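Local structure of amoebiasin-2 (Entamoeba histolytica, 3M86) at residues 38-43 with 102-107. The protein inhibits cysteine proteases of the amoeba, blocking their substrate-binding site with a wedge built from three loops. Numbering follows the deposited sequence.
Sequences YAWNIE and RSLTYS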
loop_
_atom_site.group_PDB
_atom_site.type_symbol
_atom_site.label_atom_id
_atom_site.label_comp_id
_atom_site.label_asym_id
_atom_site.label_seq_id
_atom_site.Cartn_x
_atom_site.Cartn_y
_atom_site.Cartn_z
ATOM N N TYR A 38 14.614 -6.061 -1.194
ATOM C CA TYR A 38 13.683 -4.974 -1.522
ATOM C C TYR A 38 12.474 -4.983 -0.604
ATOM O O TYR A 38 12.065 -6.034 -0.102
ATOM C CB TYR A 38 13.193 -5.052 -2.975
ATOM C CG TYR A 38 14.219 -4.577 -3.974
ATOM C CD1 TYR A 38 14.291 -3.240 -4.337
ATOM C CD2 TYR A 38 15.126 -5.465 -4.543
ATOM C CE1 TYR A 38 15.237 -2.800 -5.245
ATOM C CE2 TYR A 38 16.072 -5.035 -5.446
ATOM C CZ TYR A 38 16.123 -3.704 -5.793
ATOM O OH TYR A 38 17.072 -3.285 -6.697
ATOM N N ALA A 39 11.906 -3.803 -0.389
ATOM C CA ALA A 39 10.642 -3.691 0.335
ATOM C C ALA A 39 9.923 -2.433 -0.113
ATOM O O ALA A 39 10.549 -1.493 -0.605
ATOM C CB ALA A 39 10.876 -3.658 1.838
ATOM N N TRP A 40 8.604 -2.421 0.045
ATOM C CA TRP A 40 7.827 -1.236 -0.262
ATOM C C TRP A 40 7.943 -0.275 0.899
ATOM O O TRP A 40 7.866 -0.679 2.058
ATOM C CB TRP A 40 6.360 -1.596 -0.480
ATOM C CG TRP A 40 6.122 -2.347 -1.759
ATOM C CD1 TRP A 40 5.973 -3.698 -1.910
ATOM C CD2 TRP A 40 5.996 -1.781 -3.051
ATOM N NE1 TRP A 40 5.764 -4.005 -3.228
ATOM C CE2 TRP A 40 5.769 -2.845 -3.958
ATOM C CE3 TRP A 40 6.045 -0.472 -3.540
ATOM C CZ2 TRP A 40 5.591 -2.640 -5.322
ATOM C CZ3 TRP A 40 5.857 -0.265 -4.898
ATOM C CH2 TRP A 40 5.636 -1.343 -5.776
ATOM N N ASN A 41 8.170 0.995 0.585
ATOM C CA ASN A 41 8.187 2.031 1.608
ATOM C C ASN A 41 7.006 2.930 1.317
ATOM O O ASN A 41 6.792 3.309 0.167
ATOM C CB ASN A 41 9.489 2.827 1.512
ATOM C CG ASN A 41 9.681 3.777 2.675
ATOM O OD1 ASN A 41 9.597 3.380 3.837
ATOM N ND2 ASN A 41 9.959 5.038 2.367
ATOM N N ILE A 42 6.228 3.261 2.339
ATOM C CA ILE A 42 5.055 4.105 2.134
ATOM C C ILE A 42 5.211 5.494 2.749
ATOM O O ILE A 42 5.755 5.657 3.850
ATOM C CB ILE A 42 3.780 3.422 2.668
ATOM C CG1 ILE A 42 2.535 4.209 2.268
ATOM C CG2 ILE A 42 3.851 3.243 4.195
ATOM C CD1 ILE A 42 1.235 3.497 2.577
ATOM N N GLU A 43 4.758 6.498 2.007
ATOM C CA GLU A 43 4.714 7.864 2.498
ATOM C C GLU A 43 3.267 8.300 2.458
ATOM O O GLU A 43 2.614 8.244 1.413
ATOM C CB GLU A 43 5.576 8.791 1.636
ATOM N N ARG A 102 10.288 0.652 -8.661
ATOM C CA ARG A 102 8.923 0.916 -9.057
ATOM C C ARG A 102 8.358 1.903 -8.054
ATOM O O ARG A 102 8.674 1.836 -6.864
ATOM C CB ARG A 102 8.125 -0.395 -9.046
ATOM C CG ARG A 102 6.713 -0.312 -9.608
ATOM C CD ARG A 102 6.704 0.154 -11.068
ATOM N NE ARG A 102 7.594 -0.629 -11.926
ATOM C CZ ARG A 102 7.209 -1.669 -12.662
ATOM N NH1 ARG A 102 5.942 -2.064 -12.647
ATOM N NH2 ARG A 102 8.090 -2.317 -13.417
ATOM N N SER A 103 7.546 2.839 -8.531
ATOM C CA SER A 103 6.886 3.786 -7.653
ATOM C C SER A 103 5.395 3.720 -7.905
ATOM O O SER A 103 4.964 3.475 -9.030
ATOM C CB SER A 103 7.400 5.208 -7.914
ATOM O OG SER A 103 8.789 5.293 -7.646
ATOM N N LEU A 104 4.607 3.930 -6.855
ATOM C CA LEU A 104 3.159 3.993 -6.993
ATOM C C LEU A 104 2.666 5.271 -6.332
ATOM O O LEU A 104 3.212 5.698 -5.316
ATOM C CB LEU A 104 2.495 2.788 -6.334
ATOM C CG LEU A 104 2.906 1.401 -6.836
ATOM C CD1 LEU A 104 2.373 0.322 -5.888
ATOM C CD2 LEU A 104 2.433 1.158 -8.271
ATOM N N THR A 105 1.646 5.883 -6.921
ATOM C CA THR A 105 1.051 7.085 -6.359
ATOM C C THR A 105 -0.461 6.931 -6.363
ATOM O O THR A 105 -1.047 6.517 -7.363
ATOM C CB THR A 105 1.431 8.339 -7.177
ATOM O OG1 THR A 105 2.862 8.458 -7.242
ATOM C CG2 THR A 105 0.857 9.586 -6.531
ATOM N N TYR A 106 -1.095 7.240 -5.237
ATOM C CA TYR A 106 -2.546 7.245 -5.174
ATOM C C TYR A 106 -3.040 8.568 -4.575
ATOM O O TYR A 106 -2.449 9.093 -3.640
ATOM C CB TYR A 106 -3.073 6.113 -4.295
ATOM C CG TYR A 106 -2.546 4.727 -4.574
ATOM C CD1 TYR A 106 -2.842 4.067 -5.761
ATOM C CD2 TYR A 106 -1.803 4.055 -3.616
ATOM C CE1 TYR A 106 -2.377 2.776 -5.999
ATOM C CE2 TYR A 106 -1.333 2.770 -3.848
ATOM C CZ TYR A 106 -1.631 2.140 -5.027
ATOM O OH TYR A 106 -1.181 0.864 -5.242
ATOM N N SER A 107 -4.132 9.092 -5.113
ATOM C CA SER A 107 -4.774 10.269 -4.557
ATOM C C SER A 107 -6.035 9.806 -3.848
ATOM O O SER A 107 -6.854 9.100 -4.427
ATOM C CB SER A 107 -5.135 11.248 -5.672
ATOM O OG SER A 107 -3.974 11.665 -6.359
#
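W40 and L104 meet through the far end of the indole: CH2 lies 3.7 Å from L104 CD1, and CZ3 lies equally near that methyl. The methyl favours neither carbon and comes at the ring obliquely, while L104 CG is 3.9 Å from W40 CZ3. Taken as whole side chains, the two cross at about a right angle. Their strands lie in one sheet, parallel and one strand apart, with 9.0 Å between the CA atoms of W40 and S103. W40 spans that gap with its long indole, CG being turned beside the backbone N and opposite the carbonyl carbon (chi1 -71°), which brings the benzo end near 102-107 although CB sets out to one side of it. On the leucine, CB already faces 38-43, and one branch, CD1, makes the nearest approach.

The pair illustrates how a long aromatic can reach over an intervening strand inside an immunoglobulin-like beta sandwich, the fold of the chagasin-type I42 inhibitors. Here strand 82-91 lies between the two segments and is bonded through its backbone to both; L88 from it packs against W40. From the facing sheet, L30 touches both W40 and L104, putting their contact in the core between the sheets. The pyrrole nitrogen NE1 of the buried tryptophan is satisfied there by the carbonyl oxygen of R31, a bond that probably helps fix the rotation of the indole.

R102, from the FG loop that forms part of the protease-blocking wedge, adds a looser contact at the solvent-exposed edge. Its aliphatic CG stands 4.1 Å from W40 CH2, while its carbonyl oxygen is 4.0 Å from W40 CZ3, obliquely placed to the ring. Beyond CG the chain bends at chi2 and chi3 (59° and 52°), carrying the guanidinium away from the tryptophan.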